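Local coordinates for putative tetR family transcriptional regulator (Streptomyces coelicolor A3, PDB 2Q24), which probably binds DNA at cis-regulatory sites and regulates transcription, as a member of the TetR family, at residues E38-E43 against G49-N54. Numbering follows the deposited sequence.
Sequences ERIARE and GTLYRN
L51 reaches across to I40 and A41, and this one leucine carries the contact between the two short helices. Coming along G49-N54, R53 N bonds back to G49 O at 2.7 Å, so the turn that carries L51 stays helical. At L51 itself, a chi1 of -175° turns CG away from the backbone N and carries the isobutyl end toward 38-43. CD1 is the methyl that does the touching. It sits 3.9 Å from I40 CG2, and the two side chains meet at about a right angle; it also rests 3.9 Å from the backbone N of A41, with A41 CB slightly farther from CD1 at 4.1 Å. With only a methyl on A41, the CA atoms of A41 and L51 come to 6.5 Å. These are the two helices of the predicted helix-turn-helix, and the second corresponds to the recognition helix, which in TetR relatives enters the major groove of DNA. V27 and F28 of helix 17-31 pack on I40, and on the side of 38-43 turned away from L51, R39 NH1 bridges to E43 OE2 at 3.1 Å while E43 OE1 makes a salt bridge with R26 of helix 17-31. L61 of helix 58-75 touches both I40 and L51, so the leucine of the second helix is packed against that long helix as well as against 38-43.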
ATOM      1  N   GLU B  38     -20.796   9.937 -15.464  1.00 31.30           N
ATOM      2  CA  GLU B  38     -20.532  10.504 -16.805  1.00 30.79           C
ATOM      3  C   GLU B  38     -19.397  11.538 -16.811  1.00 31.16           C
ATOM      4  O   GLU B  38     -18.589  11.536 -17.747  1.00 31.36           O
ATOM      5  CB  GLU B  38     -21.813  11.079 -17.450  1.00 31.77           C
ATOM      6  N   ARG B  39     -19.316  12.391 -15.767  1.00 31.29           N
ATOM      7  CA  ARG B  39     -18.229  13.381 -15.650  1.00 31.27           C
ATOM      8  C   ARG B  39     -16.845  12.733 -15.468  1.00 30.80           C
ATOM      9  O   ARG B  39     -15.866  13.178 -16.071  1.00 29.90           O
ATOM     10  CB  ARG B  39     -18.497  14.428 -14.547  1.00 31.87           C
ATOM     11  CG  ARG B  39     -17.349  15.423 -14.354  1.00 33.37           C
ATOM     12  CD  ARG B  39     -17.816  16.808 -13.937  1.00 40.33           C
ATOM     13  NE  ARG B  39     -17.596  17.069 -12.514  1.00 45.36           N
ATOM     14  CZ  ARG B  39     -16.577  17.775 -12.024  1.00 48.15           C
ATOM     15  NH1 ARG B  39     -15.662  18.298 -12.838  1.00 49.13           N
ATOM     16  NH2 ARG B  39     -16.466  17.952 -10.710  1.00 49.93           N
ATOM     17  N   ILE B  40     -16.780  11.680 -14.639  1.00 30.76           N
ATOM     18  CA  ILE B  40     -15.563  10.887 -14.421  1.00 31.37           C
ATOM     19  C   ILE B  40     -15.115  10.183 -15.691  1.00 30.69           C
ATOM     20  O   ILE B  40     -13.944  10.273 -16.077  1.00 30.62           O
ATOM     21  CB  ILE B  40     -15.726   9.827 -13.272  1.00 30.67           C
ATOM     22  CG1 ILE B  40     -16.029  10.548 -11.954  1.00 32.40           C
ATOM     23  CG2 ILE B  40     -14.462   8.901 -13.199  1.00 32.18           C
ATOM     24  CD1 ILE B  40     -16.422   9.662 -10.783  1.00 31.30           C
ATOM     25  N   ALA B  41     -16.038   9.464 -16.321  1.00 31.41           N
ATOM     26  CA  ALA B  41     -15.757   8.824 -17.605  1.00 32.30           C
ATOM     27  C   ALA B  41     -15.196   9.871 -18.611  1.00 32.93           C
ATOM     28  O   ALA B  41     -14.197   9.616 -19.298  1.00 33.46           O
ATOM     29  CB  ALA B  41     -17.023   8.166 -18.159  1.00 31.91           C
ATOM     30  N   ARG B  42     -15.819  11.050 -18.641  1.00 32.86           N
ATOM     31  CA  ARG B  42     -15.455  12.138 -19.584  1.00 33.69           C
ATOM     32  C   ARG B  42     -14.038  12.668 -19.365  1.00 33.78           C
ATOM     33  O   ARG B  42     -13.263  12.923 -20.386  1.00 32.41           O
ATOM     34  CB  ARG B  42     -16.460  13.293 -19.494  1.00 34.50           C
ATOM     35  CG  ARG B  42     -15.971  14.587 -20.288  1.00 37.76           C
ATOM     36  CD  ARG B  42     -17.140  15.517 -20.570  1.00 47.52           C
ATOM     37  NE  ARG B  42     -18.269  15.358 -19.622  1.00 53.39           N
ATOM     38  CZ  ARG B  42     -18.427  16.032 -18.457  1.00 55.50           C
ATOM     39  NH1 ARG B  42     -17.506  16.921 -18.069  1.00 56.20           N
ATOM     40  NH2 ARG B  42     -19.502  15.792 -17.706  1.00 54.96           N
ATOM     41  N   GLU B  43     -13.709  12.848 -18.057  1.00 32.51           N
ATOM     42  CA  GLU B  43     -12.419  13.406 -17.715  1.00 33.64           C
ATOM     43  C   GLU B  43     -11.327  12.375 -17.993  1.00 33.71           C
ATOM     44  O   GLU B  43     -10.225  12.747 -18.424  1.00 33.40           O
ATOM     45  CB  GLU B  43     -12.384  13.837 -16.248  1.00 34.34           C
ATOM     46  CG  GLU B  43     -13.120  15.145 -15.993  1.00 38.15           C
ATOM     47  CD  GLU B  43     -12.689  15.800 -14.678  1.00 42.20           C
ATOM     48  OE1 GLU B  43     -11.672  15.349 -14.096  1.00 44.57           O
ATOM     49  OE2 GLU B  43     -13.357  16.765 -14.233  1.00 44.06           O
ATOM     50  N   GLY B  49     -19.788   2.846 -20.583  1.00 36.34           N
ATOM     51  CA  GLY B  49     -19.863   1.375 -20.524  1.00 37.31           C
ATOM     52  C   GLY B  49     -18.557   0.752 -20.030  1.00 37.79           C
ATOM     53  O   GLY B  49     -18.547  -0.130 -19.159  1.00 38.39           O
ATOM     54  N   THR B  50     -17.450   1.237 -20.578  1.00 37.96           N
ATOM     55  CA  THR B  50     -16.100   0.872 -20.144  1.00 38.48           C
ATOM     56  C   THR B  50     -15.914   1.058 -18.626  1.00 38.24           C
ATOM     57  O   THR B  50     -15.326   0.212 -17.938  1.00 38.52           O
ATOM     58  CB  THR B  50     -15.061   1.714 -20.929  1.00 38.55           C
ATOM     59  OG1 THR B  50     -15.462   1.792 -22.306  1.00 40.05           O
ATOM     60  CG2 THR B  50     -13.672   1.117 -20.838  1.00 39.07           C
ATOM     61  N   LEU B  51     -16.443   2.163 -18.102  1.00 38.01           N
ATOM     62  CA  LEU B  51     -16.332   2.445 -16.678  0.50 37.66           C
ATOM     63  C   LEU B  51     -17.166   1.453 -15.867  1.00 37.62           C
ATOM     64  O   LEU B  51     -16.695   0.941 -14.847  1.00 37.45           O
ATOM     65  CB  LEU B  51     -16.724   3.892 -16.365  0.50 37.57           C
ATOM     66  CG  LEU B  51     -16.545   4.373 -14.924  0.50 37.91           C
ATOM     67  CD1 LEU B  51     -16.221   5.867 -14.879  0.50 39.10           C
ATOM     68  CD2 LEU B  51     -17.770   4.051 -14.066  0.50 37.47           C
ATOM     69  N   TYR B  52     -18.394   1.179 -16.331  1.00 37.50           N
ATOM     70  CA  TYR B  52     -19.288   0.229 -15.662  0.50 37.78           C
ATOM     71  C   TYR B  52     -18.750  -1.198 -15.708  1.00 37.73           C
ATOM     72  O   TYR B  52     -18.817  -1.923 -14.720  1.00 38.14           O
ATOM     73  CB  TYR B  52     -20.706   0.299 -16.242  0.50 37.77           C
ATOM     74  CG  TYR B  52     -21.408   1.606 -15.952  0.50 37.83           C
ATOM     75  CD1 TYR B  52     -21.867   2.421 -16.987  0.50 38.46           C
ATOM     76  CD2 TYR B  52     -21.616   2.025 -14.641  0.50 38.04           C
ATOM     77  CE1 TYR B  52     -22.512   3.623 -16.714  0.50 38.64           C
ATOM     78  CE2 TYR B  52     -22.249   3.220 -14.357  0.50 37.63           C
ATOM     79  CZ  TYR B  52     -22.696   4.016 -15.392  0.50 38.55           C
ATOM     80  OH  TYR B  52     -23.332   5.202 -15.093  0.50 39.15           O
ATOM     81  N   ARG B  53     -18.218  -1.593 -16.857  1.00 37.91           N
ATOM     82  CA  ARG B  53     -17.574  -2.894 -17.001  1.00 38.33           C
ATOM     83  C   ARG B  53     -16.483  -3.099 -15.933  1.00 38.79           C
ATOM     84  O   ARG B  53     -16.431  -4.152 -15.289  1.00 39.11           O
ATOM     85  CB  ARG B  53     -16.995  -3.066 -18.414  1.00 38.01           C
ATOM     86  CG  ARG B  53     -17.984  -3.604 -19.452  1.00 37.96           C
ATOM     87  N   ASN B  54     -15.637  -2.091 -15.727  1.00 39.04           N
ATOM     88  CA  ASN B  54     -14.514  -2.198 -14.787  1.00 39.45           C
ATOM     89  C   ASN B  54     -14.904  -1.998 -13.307  1.00 39.18           C
ATOM     90  O   ASN B  54     -14.294  -2.584 -12.440  1.00 38.76           O
ATOM     91  CB  ASN B  54     -13.382  -1.219 -15.152  1.00 39.45           C
ATOM     92  CG  ASN B  54     -12.970  -1.295 -16.615  1.00 41.44           C
ATOM     93  ND2 ASN B  54     -12.665  -2.493 -17.084  1.00 41.96           N
TER